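Local coordinates for protein eukaryotic initiation factor 4F subunit P150 (PDB 2VSO) that joins the mRNA cap-binding complex eIF4F as a scaffold for translation initiation, this chain being its middle, eIF4A-binding domain, at residues Gln81-Ala86 with Val130-Ala135; His91-Tyr96 with Ile180-Arg185; Gln227-Ser232 with Gln244-Leu249. All blocks are in the same frame, centred on the assembly; numbering follows the deposited sequence.

Contact 1 (Gln81-Ala86 with Val130-Ala135); sequences QIFLKA and VARCHA
F83 reaches out from helix 73-88 and sets its ring against two neighbouring residues of helix 122-139, R132 over one face and C133 at the edge. Start at its CB: the arginine methylene is just within range, F83 CB lying 4.2 Å from R132 CG. One atom further on, F83 CG and R132 CG come to 3.7 Å. Both ortho carbons, CD1 and CD2, sit about equally far from that same methylene, which therefore rides above the CB side of the ring rather than beyond its far end. This is a CH-pi contact, with R132 CG 3.8 Å from the centroid of the F83 ring and 14° off its normal. The far end of the phenyl belongs to the cysteine: F83 CE1 is 3.4 Å from C133 SG, and CZ is scarcely more distant. Here the sulfur sits near the ring plane, 79° off the normal, an edge-on sulfur-aromatic contact. R132 can offer its aliphatic part because its CG swings opposite the backbone N (chi1 174°), and the bends at chi2 and chi3 carry the guanidinium away from the ring, to where NH1 makes a long, weak ion pair with E136. Shrinking F83 to an alanine would probably open a gap between the two helices, stripping the R132 methylene of its aromatic cover and the C133 sulfur of its ring edge. Helix 163-185 completes the surroundings: F179 meets the F83 ring edge-to-face, L176 and L183 pack on it, and I180 touches C133. The phenyl thus joins helices 73-88, 122-139 and 163-185 in the interior of the all-helical, HEAT-like MIF4G domain.

Contact 2 (His91-Tyr96 with Ile180-Arg185); sequences HWSSMY and IGFLYR
The F182 ring carries S94 CB squarely over one face and has S93 CB at its edge, close to the ring plane. The methylene of S94 stands almost exactly above the middle of the six-membered ring, 3.5 Å from S94 CB to the F182 centroid and only 3° off the normal, so all six ring carbons share it nearly evenly in a CH-pi contact. S93 is more local: its CB lies 3.5 Å from F182 CD1 and a little further from CE1. A second flat group comes from the phenylalanine's own helix, where the R185 guanidinium turns one face to F182 CD2. On the other segment, H91 CD2 lies over a face of the W92 indole, which also forms a cation-pi pair with a basic side chain of another protein chain.

In the MIF4G domain, a HEAT-like stack of helices, this is where the first turn of helix 93-106, with W92 as its N-cap residue, packs against the 180-185 part of helix 163-185. The two backbones run close, S94 CA being 5.5 Å from F182 CA, a separation that small serine side chains can accept. S94 OG sits between the backbone N and the carbonyl carbon (chi1 77°), while it is CB that bears on the ring. F182 points its CG away from its own carbonyl carbon (chi1 -75°), which sends the phenyl across to the serines. S93 OG makes a weak hydrogen bond back to A86 O of helix 73-88, and T223 of helix 211-228 packs against F182.

Contact 3 (Gln227-Ser232 with Gln244-Leu249); sequences QFETDS and QLLDSL
Apolar contacts dominate where F228 meets L245 and L246, and they all fall on the rim of the phenyl. The methyl L245 CD2 comes to F228 CE2 at 3.5 Å and sits nearly as close to CZ. Beside it, L246 CG lies in the ring plane, 4.0 Å from F228 CD2, with L246 CD2 similarly near that carbon. F228 projects its CG opposite the backbone N (chi1 -170°), sending the ring toward both leucines. Its surroundings include further rings, F195 edge-to-face and F198 at an intermediate tilt.

The second kind of contact sets a carboxylate against a methyl. E229 starts out heading away from the leucines but bends at chi2 (62°), bringing OE1 to 3.4 Å from L246 CD1. The polar business of that group lies elsewhere: OE1 takes a hydrogen bond from W282 NE1, and OE2 forms a long, weak ion pair with R277, which is also the salt-bridge partner of D247.

Together these contacts hold the C-terminal part of helix 211-228 to the start of helix 242-257, joining two helices that follow each other in the chain, as part of the all-helical, HEAT-like MIF4G domain.

All three contacts lie within the MIF4G domain and trace a path through its stack of helices. Contacts 1 and 2 are neighbours, centres about 11 Å apart near the middle of the chain, and their segments alternate in sequence; K85 of one packs on Y96 of the other. Contact 3 comes later in the chain, its centre about 20 Å from that of contact 2 and 24 Å from that of contact 1. Helix 163-185 bridges the distance: Y184 OH probably hydrogen-bonds to D231, and its backbone O to Q227. This ties the middle of the stack to its C-terminal part, while 91-96 also meets another protein chain, consistent with eIF4A binding.

Contact 1 (Gln81-Ala86 with Val130-Ala135)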
loop_
_atom_site.group_PDB
_atom_site.type_symbol
_atom_site.label_atom_id
_atom_site.label_comp_id
_atom_site.label_asym_id
_atom_site.label_seq_id
_atom_site.Cartn_x
_atom_site.Cartn_y
_atom_site.Cartn_z
ATOM N N GLN C 81 13.774 -2.308 21.778
ATOM C CA GLN C 81 12.725 -1.462 21.246
ATOM C C GLN C 81 12.789 -1.366 19.726
ATOM O O GLN C 81 11.763 -1.184 19.071
ATOM C CB GLN C 81 12.819 -0.065 21.844
ATOM C CG GLN C 81 12.155 0.083 23.179
ATOM C CD GLN C 81 12.193 1.518 23.661
ATOM O OE1 GLN C 81 11.567 2.400 23.072
ATOM N NE2 GLN C 81 12.929 1.761 24.741
ATOM N N ILE C 82 13.995 -1.466 19.174
ATOM C CA ILE C 82 14.167 -1.435 17.731
ATOM C C ILE C 82 13.582 -2.701 17.142
ATOM O O ILE C 82 12.979 -2.669 16.072
ATOM C CB ILE C 82 15.641 -1.311 17.306
ATOM C CG1 ILE C 82 16.209 0.035 17.749
ATOM C CG2 ILE C 82 15.757 -1.440 15.797
ATOM C CD1 ILE C 82 17.666 0.221 17.416
ATOM N N PHE C 83 13.751 -3.811 17.851
ATOM C CA PHE C 83 13.153 -5.077 17.429
ATOM C C PHE C 83 11.636 -5.042 17.493
ATOM O O PHE C 83 10.957 -5.497 16.572
ATOM C CB PHE C 83 13.671 -6.250 18.252
ATOM C CG PHE C 83 14.903 -6.886 17.693
ATOM C CD1 PHE C 83 14.875 -8.190 17.226
ATOM C CD2 PHE C 83 16.098 -6.187 17.632
ATOM C CE1 PHE C 83 16.021 -8.790 16.723
ATOM C CE2 PHE C 83 17.241 -6.779 17.112
ATOM C CZ PHE C 83 17.200 -8.080 16.654
ATOM N N LEU C 84 11.097 -4.511 18.582
ATOM C CA LEU C 84 9.650 -4.398 18.705
ATOM C C LEU C 84 9.085 -3.540 17.560
ATOM O O LEU C 84 8.064 -3.887 16.968
ATOM C CB LEU C 84 9.267 -3.842 20.081
ATOM C CG LEU C 84 9.665 -4.725 21.275
ATOM C CD1 LEU C 84 9.382 -4.035 22.590
ATOM C CD2 LEU C 84 8.964 -6.061 21.238
ATOM N N LYS C 85 9.760 -2.438 17.242
ATOM C CA LYS C 85 9.380 -1.587 16.119
ATOM C C LYS C 85 9.501 -2.335 14.801
ATOM O O LYS C 85 8.577 -2.336 13.999
ATOM C CB LYS C 85 10.253 -0.331 16.051
ATOM C CG LYS C 85 9.490 0.992 16.211
ATOM C CD LYS C 85 8.624 1.270 14.997
ATOM C CE LYS C 85 7.420 2.125 15.326
ATOM N NZ LYS C 85 7.667 3.578 15.145
ATOM N N ALA C 86 10.646 -2.969 14.581
ATOM C CA ALA C 86 10.903 -3.651 13.322
ATOM C C ALA C 86 9.874 -4.746 13.044
ATOM O O ALA C 86 9.439 -4.922 11.908
ATOM C CB ALA C 86 12.328 -4.220 13.299
ATOM N N VAL C 130 21.995 -10.715 18.559
ATOM C CA VAL C 130 21.715 -12.146 18.610
ATOM C C VAL C 130 20.849 -12.511 19.816
ATOM O O VAL C 130 19.797 -13.131 19.665
ATOM C CB VAL C 130 23.008 -12.988 18.652
ATOM C CG1 VAL C 130 22.727 -14.403 18.174
ATOM C CG2 VAL C 130 24.090 -12.343 17.800
ATOM N N ALA C 131 21.293 -12.113 21.005
ATOM C CA ALA C 131 20.603 -12.444 22.256
ATOM C C ALA C 131 19.149 -12.025 22.205
ATOM O O ALA C 131 18.272 -12.703 22.744
ATOM C CB ALA C 131 21.308 -11.783 23.473
ATOM N N ARG C 132 18.897 -10.898 21.552
ATOM C CA ARG C 132 17.540 -10.393 21.421
ATOM C C ARG C 132 16.703 -11.102 20.346
ATOM O O ARG C 132 15.476 -11.094 20.443
ATOM C CB ARG C 132 17.552 -8.877 21.205
ATOM C CG ARG C 132 16.206 -8.278 20.915
ATOM C CD ARG C 132 15.246 -8.545 22.033
ATOM N NE ARG C 132 15.699 -7.954 23.283
ATOM C CZ ARG C 132 15.178 -8.254 24.466
ATOM N NH1 ARG C 132 14.195 -9.138 24.542
ATOM N NH2 ARG C 132 15.641 -7.681 25.570
ATOM N N CYS C 133 17.326 -11.718 19.337
ATOM C CA CYS C 133 16.503 -12.452 18.348
ATOM C C CYS C 133 16.066 -13.732 19.012
ATOM O O CYS C 133 14.921 -14.150 18.884
ATOM C CB CYS C 133 17.234 -12.802 17.035
ATOM S SG CYS C 133 18.030 -11.450 16.166
ATOM N N HIS C 134 17.008 -14.347 19.721
ATOM C CA HIS C 134 16.759 -15.571 20.474
ATOM C C HIS C 134 15.626 -15.374 21.457
ATOM O O HIS C 134 14.727 -16.204 21.565
ATOM C CB HIS C 134 18.008 -15.987 21.228
ATOM C CG HIS C 134 18.995 -16.752 20.400
ATOM N ND1 HIS C 134 18.650 -17.889 19.697
ATOM C CD2 HIS C 134 20.313 -16.565 20.185
ATOM C CE1 HIS C 134 19.717 -18.357 19.075
ATOM N NE2 HIS C 134 20.743 -17.575 19.359
ATOM N N ALA C 135 15.661 -14.261 22.168
ATOM C CA ALA C 135 14.583 -13.956 23.096
ATOM C C ALA C 135 13.254 -13.848 22.358
ATOM O O ALA C 135 12.293 -14.546 22.682
ATOM C CB ALA C 135 14.881 -12.676 23.871
#

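Contact 2 (His91-Tyr96 with Ile180-Arg185)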
loop_
_atom_site.group_PDB
_atom_site.type_symbol
_atom_site.label_atom_id
_atom_site.label_comp_id
_atom_site.label_asym_id
_atom_site.label_seq_id
_atom_site.Cartn_x
_atom_site.Cartn_y
_atom_site.Cartn_z
ATOM N N HIS C 91 7.374 -3.110 6.713
ATOM C CA HIS C 91 7.654 -2.301 5.540
ATOM C C HIS C 91 8.956 -1.528 5.710
ATOM O O HIS C 91 9.595 -1.150 4.729
ATOM C CB HIS C 91 6.493 -1.342 5.243
ATOM C CG HIS C 91 6.651 -0.584 3.963
ATOM N ND1 HIS C 91 6.418 -1.152 2.725
ATOM C CD2 HIS C 91 7.032 0.693 3.718
ATOM C CE1 HIS C 91 6.642 -0.258 1.780
ATOM N NE2 HIS C 91 7.019 0.871 2.357
ATOM N N TRP C 92 9.352 -1.299 6.958
ATOM C CA TRP C 92 10.607 -0.613 7.229
ATOM C C TRP C 92 11.697 -1.489 7.887
ATOM O O TRP C 92 12.758 -0.983 8.239
ATOM C CB TRP C 92 10.344 0.647 8.038
ATOM C CG TRP C 92 9.590 1.670 7.267
ATOM C CD1 TRP C 92 9.941 2.200 6.055
ATOM C CD2 TRP C 92 8.357 2.309 7.634
ATOM N NE1 TRP C 92 9.011 3.123 5.657
ATOM C CE2 TRP C 92 8.017 3.206 6.613
ATOM C CE3 TRP C 92 7.500 2.203 8.739
ATOM C CZ2 TRP C 92 6.877 3.993 6.643
ATOM C CZ3 TRP C 92 6.368 2.983 8.772
ATOM C CH2 TRP C 92 6.065 3.864 7.734
ATOM N N SER C 93 11.443 -2.792 8.026
ATOM C CA SER C 93 12.425 -3.730 8.582
ATOM C C SER C 93 13.877 -3.453 8.181
ATOM O O SER C 93 14.786 -3.671 8.984
ATOM C CB SER C 93 12.089 -5.185 8.224
ATOM O OG SER C 93 11.496 -5.900 9.302
ATOM N N SER C 94 14.098 -2.976 6.959
ATOM C CA SER C 94 15.446 -2.943 6.385
ATOM C C SER C 94 16.149 -1.645 6.738
ATOM O O SER C 94 17.378 -1.572 6.812
ATOM C CB SER C 94 15.397 -3.124 4.862
ATOM O OG SER C 94 15.000 -1.918 4.241
ATOM N N MET C 95 15.341 -0.622 6.950
ATOM C CA MET C 95 15.793 0.675 7.437
ATOM C C MET C 95 16.126 0.569 8.933
ATOM O O MET C 95 17.101 1.140 9.410
ATOM C CB MET C 95 14.689 1.706 7.203
ATOM C CG MET C 95 14.990 3.100 7.661
ATOM S SD MET C 95 13.449 4.032 7.567
ATOM C CE MET C 95 13.135 3.940 5.813
ATOM N N TYR C 96 15.312 -0.181 9.666
ATOM C CA TYR C 96 15.594 -0.456 11.064
ATOM C C TYR C 96 16.834 -1.318 11.164
ATOM O O TYR C 96 17.654 -1.151 12.068
ATOM C CB TYR C 96 14.420 -1.173 11.706
ATOM C CG TYR C 96 13.212 -0.302 11.878
ATOM C CD1 TYR C 96 13.298 0.901 12.550
ATOM C CD2 TYR C 96 11.983 -0.675 11.358
ATOM C CE1 TYR C 96 12.187 1.709 12.708
ATOM C CE2 TYR C 96 10.871 0.118 11.522
ATOM C CZ TYR C 96 10.978 1.304 12.197
ATOM O OH TYR C 96 9.870 2.102 12.352
ATOM N N ILE C 180 15.240 -10.542 10.850
ATOM C CA ILE C 180 16.419 -11.384 10.880
ATOM C C ILE C 180 17.110 -11.342 9.525
ATOM O O ILE C 180 18.342 -11.215 9.451
ATOM C CB ILE C 180 16.071 -12.859 11.149
ATOM C CG1 ILE C 180 15.375 -13.040 12.496
ATOM C CG2 ILE C 180 17.312 -13.720 11.034
ATOM C CD1 ILE C 180 16.100 -12.465 13.653
ATOM N N GLY C 181 16.308 -11.475 8.459
ATOM C CA GLY C 181 16.818 -11.588 7.102
ATOM C C GLY C 181 17.565 -10.343 6.662
ATOM O O GLY C 181 18.521 -10.411 5.907
ATOM N N PHE C 182 17.116 -9.197 7.149
ATOM C CA PHE C 182 17.780 -7.925 6.898
ATOM C C PHE C 182 19.005 -7.653 7.781
ATOM O O PHE C 182 19.875 -6.877 7.412
ATOM C CB PHE C 182 16.774 -6.784 7.016
ATOM C CG PHE C 182 15.846 -6.672 5.835
ATOM C CD1 PHE C 182 14.485 -6.482 6.015
ATOM C CD2 PHE C 182 16.339 -6.763 4.538
ATOM C CE1 PHE C 182 13.631 -6.380 4.925
ATOM C CE2 PHE C 182 15.489 -6.655 3.431
ATOM C CZ PHE C 182 14.134 -6.466 3.623
ATOM N N LEU C 183 19.073 -8.292 8.941
ATOM C CA LEU C 183 20.237 -8.182 9.803
ATOM C C LEU C 183 21.332 -9.109 9.293
ATOM O O LEU C 183 22.497 -8.743 9.223
ATOM C CB LEU C 183 19.857 -8.578 11.229
ATOM C CG LEU C 183 18.763 -7.754 11.897
ATOM C CD1 LEU C 183 18.303 -8.411 13.177
ATOM C CD2 LEU C 183 19.223 -6.332 12.137
ATOM N N TYR C 184 20.936 -10.326 8.953
ATOM C CA TYR C 184 21.849 -11.307 8.404
ATOM C C TYR C 184 22.536 -10.746 7.167
ATOM O O TYR C 184 23.737 -10.906 6.991
ATOM C CB TYR C 184 21.082 -12.592 8.064
ATOM C CG TYR C 184 21.884 -13.637 7.314
ATOM C CD1 TYR C 184 21.640 -13.887 5.959
ATOM C CD2 TYR C 184 22.877 -14.379 7.952
ATOM C CE1 TYR C 184 22.367 -14.850 5.250
ATOM C CE2 TYR C 184 23.612 -15.343 7.254
ATOM C CZ TYR C 184 23.355 -15.566 5.899
ATOM O OH TYR C 184 24.065 -16.509 5.204
ATOM N N ARG C 185 21.762 -10.067 6.327
ATOM C CA ARG C 185 22.265 -9.554 5.062
ATOM C C ARG C 185 23.331 -8.467 5.219
ATOM O O ARG C 185 24.191 -8.304 4.359
ATOM C CB ARG C 185 21.114 -9.031 4.222
ATOM C CG ARG C 185 21.480 -8.804 2.781
ATOM C CD ARG C 185 21.087 -7.425 2.339
ATOM N NE ARG C 185 19.768 -7.365 1.735
ATOM C CZ ARG C 185 19.096 -6.232 1.548
ATOM N NH1 ARG C 185 19.619 -5.075 1.942
ATOM N NH2 ARG C 185 17.898 -6.252 0.976
#

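Contact 3 (Gln227-Ser232 with Gln244-Leu249)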
loop_
_atom_site.group_PDB
_atom_site.type_symbol
_atom_site.label_atom_id
_atom_site.label_comp_id
_atom_site.label_asym_id
_atom_site.label_seq_id
_atom_site.Cartn_x
_atom_site.Cartn_y
_atom_site.Cartn_z
ATOM N N GLN C 227 23.279 -15.411 -0.441
ATOM C CA GLN C 227 24.276 -15.309 0.611
ATOM C C GLN C 227 24.310 -16.546 1.510
ATOM O O GLN C 227 25.379 -17.051 1.837
ATOM C CB GLN C 227 24.027 -14.053 1.434
ATOM C CG GLN C 227 24.701 -14.037 2.769
ATOM C CD GLN C 227 24.359 -12.805 3.562
ATOM O OE1 GLN C 227 23.503 -12.011 3.169
ATOM N NE2 GLN C 227 25.026 -12.635 4.695
ATOM N N PHE C 228 23.131 -17.038 1.874
ATOM C CA PHE C 228 22.997 -18.225 2.719
ATOM C C PHE C 228 23.529 -19.484 2.067
ATOM O O PHE C 228 23.843 -20.457 2.744
ATOM C CB PHE C 228 21.533 -18.452 3.085
ATOM C CG PHE C 228 21.330 -19.498 4.136
ATOM C CD1 PHE C 228 21.832 -19.318 5.422
ATOM C CD2 PHE C 228 20.628 -20.651 3.851
ATOM C CE1 PHE C 228 21.641 -20.278 6.401
ATOM C CE2 PHE C 228 20.430 -21.623 4.823
ATOM C CZ PHE C 228 20.936 -21.437 6.101
ATOM N N GLU C 229 23.603 -19.467 0.743
ATOM C CA GLU C 229 24.056 -20.620 -0.011
ATOM C C GLU C 229 25.310 -21.196 0.626
ATOM O O GLU C 229 25.440 -22.407 0.789
ATOM C CB GLU C 229 24.343 -20.223 -1.456
ATOM C CG GLU C 229 24.202 -21.360 -2.432
ATOM C CD GLU C 229 22.799 -21.897 -2.458
ATOM O OE1 GLU C 229 21.895 -21.134 -2.830
ATOM O OE2 GLU C 229 22.600 -23.076 -2.109
ATOM N N THR C 230 26.218 -20.308 1.006
ATOM C CA THR C 230 27.508 -20.709 1.533
ATOM C C THR C 230 27.695 -20.253 2.978
ATOM O O THR C 230 28.184 -19.156 3.223
ATOM C CB THR C 230 28.619 -20.103 0.682
ATOM O OG1 THR C 230 28.452 -18.682 0.636
ATOM C CG2 THR C 230 28.547 -20.647 -0.729
ATOM N N ASP C 231 27.313 -21.098 3.930
ATOM C CA ASP C 231 27.368 -20.717 5.335
ATOM C C ASP C 231 27.149 -21.938 6.223
ATOM O O ASP C 231 26.206 -22.698 6.020
ATOM C CB ASP C 231 26.343 -19.610 5.639
ATOM C CG ASP C 231 26.669 -18.834 6.916
ATOM O OD1 ASP C 231 27.639 -19.196 7.604
ATOM O OD2 ASP C 231 25.960 -17.859 7.237
ATOM N N SER C 232 28.038 -22.129 7.196
ATOM C CA SER C 232 27.989 -23.297 8.064
ATOM C C SER C 232 27.535 -22.924 9.473
ATOM O O SER C 232 26.710 -23.616 10.075
ATOM C CB SER C 232 29.348 -23.977 8.101
ATOM N N GLN C 244 22.822 -27.307 1.633
ATOM C CA GLN C 244 22.099 -28.544 1.904
ATOM C C GLN C 244 20.765 -28.305 2.602
ATOM O O GLN C 244 19.871 -29.142 2.536
ATOM C CB GLN C 244 22.946 -29.483 2.763
ATOM C CG GLN C 244 24.282 -29.866 2.166
ATOM C CD GLN C 244 25.232 -30.420 3.210
ATOM O OE1 GLN C 244 25.159 -30.064 4.388
ATOM N NE2 GLN C 244 26.130 -31.294 2.784
ATOM N N LEU C 245 20.643 -27.179 3.293
ATOM C CA LEU C 245 19.395 -26.841 3.962
ATOM C C LEU C 245 18.404 -26.289 2.941
ATOM O O LEU C 245 17.206 -26.563 3.005
ATOM C CB LEU C 245 19.630 -25.822 5.076
ATOM C CG LEU C 245 18.358 -25.440 5.836
ATOM C CD1 LEU C 245 18.000 -26.509 6.852
ATOM C CD2 LEU C 245 18.467 -24.066 6.488
ATOM N N LEU C 246 18.917 -25.503 1.999
ATOM C CA LEU C 246 18.115 -25.010 0.889
ATOM C C LEU C 246 17.631 -26.170 0.023
ATOM O O LEU C 246 16.506 -26.159 -0.465
ATOM C CB LEU C 246 18.897 -23.988 0.069
ATOM C CG LEU C 246 19.125 -22.646 0.764
ATOM C CD1 LEU C 246 19.757 -21.639 -0.178
ATOM C CD2 LEU C 246 17.834 -22.102 1.350
ATOM N N ASP C 247 18.474 -27.179 -0.147
ATOM C CA ASP C 247 18.068 -28.388 -0.854
ATOM C C ASP C 247 16.778 -28.962 -0.258
ATOM O O ASP C 247 15.802 -29.159 -0.967
ATOM C CB ASP C 247 19.191 -29.426 -0.833
ATOM C CG ASP C 247 20.385 -29.019 -1.691
ATOM O OD1 ASP C 247 20.212 -28.153 -2.580
ATOM O OD2 ASP C 247 21.494 -29.570 -1.484
ATOM N N SER C 248 16.777 -29.210 1.048
ATOM C CA SER C 248 15.600 -29.714 1.755
ATOM C C SER C 248 14.410 -28.781 1.584
ATOM O O SER C 248 13.293 -29.219 1.307
ATOM C CB SER C 248 15.885 -29.863 3.256
ATOM O OG SER C 248 17.045 -30.629 3.515
ATOM N N LEU C 249 14.661 -27.492 1.771
ATOM C CA LEU C 249 13.615 -26.479 1.745
ATOM C C LEU C 249 12.922 -26.363 0.378
ATOM O O LEU C 249 11.698 -26.247 0.292
ATOM C CB LEU C 249 14.209 -25.135 2.168
ATOM C CG LEU C 249 13.358 -23.873 2.072
ATOM C CD1 LEU C 249 11.999 -24.068 2.723
ATOM C CD2 LEU C 249 14.099 -22.706 2.684
#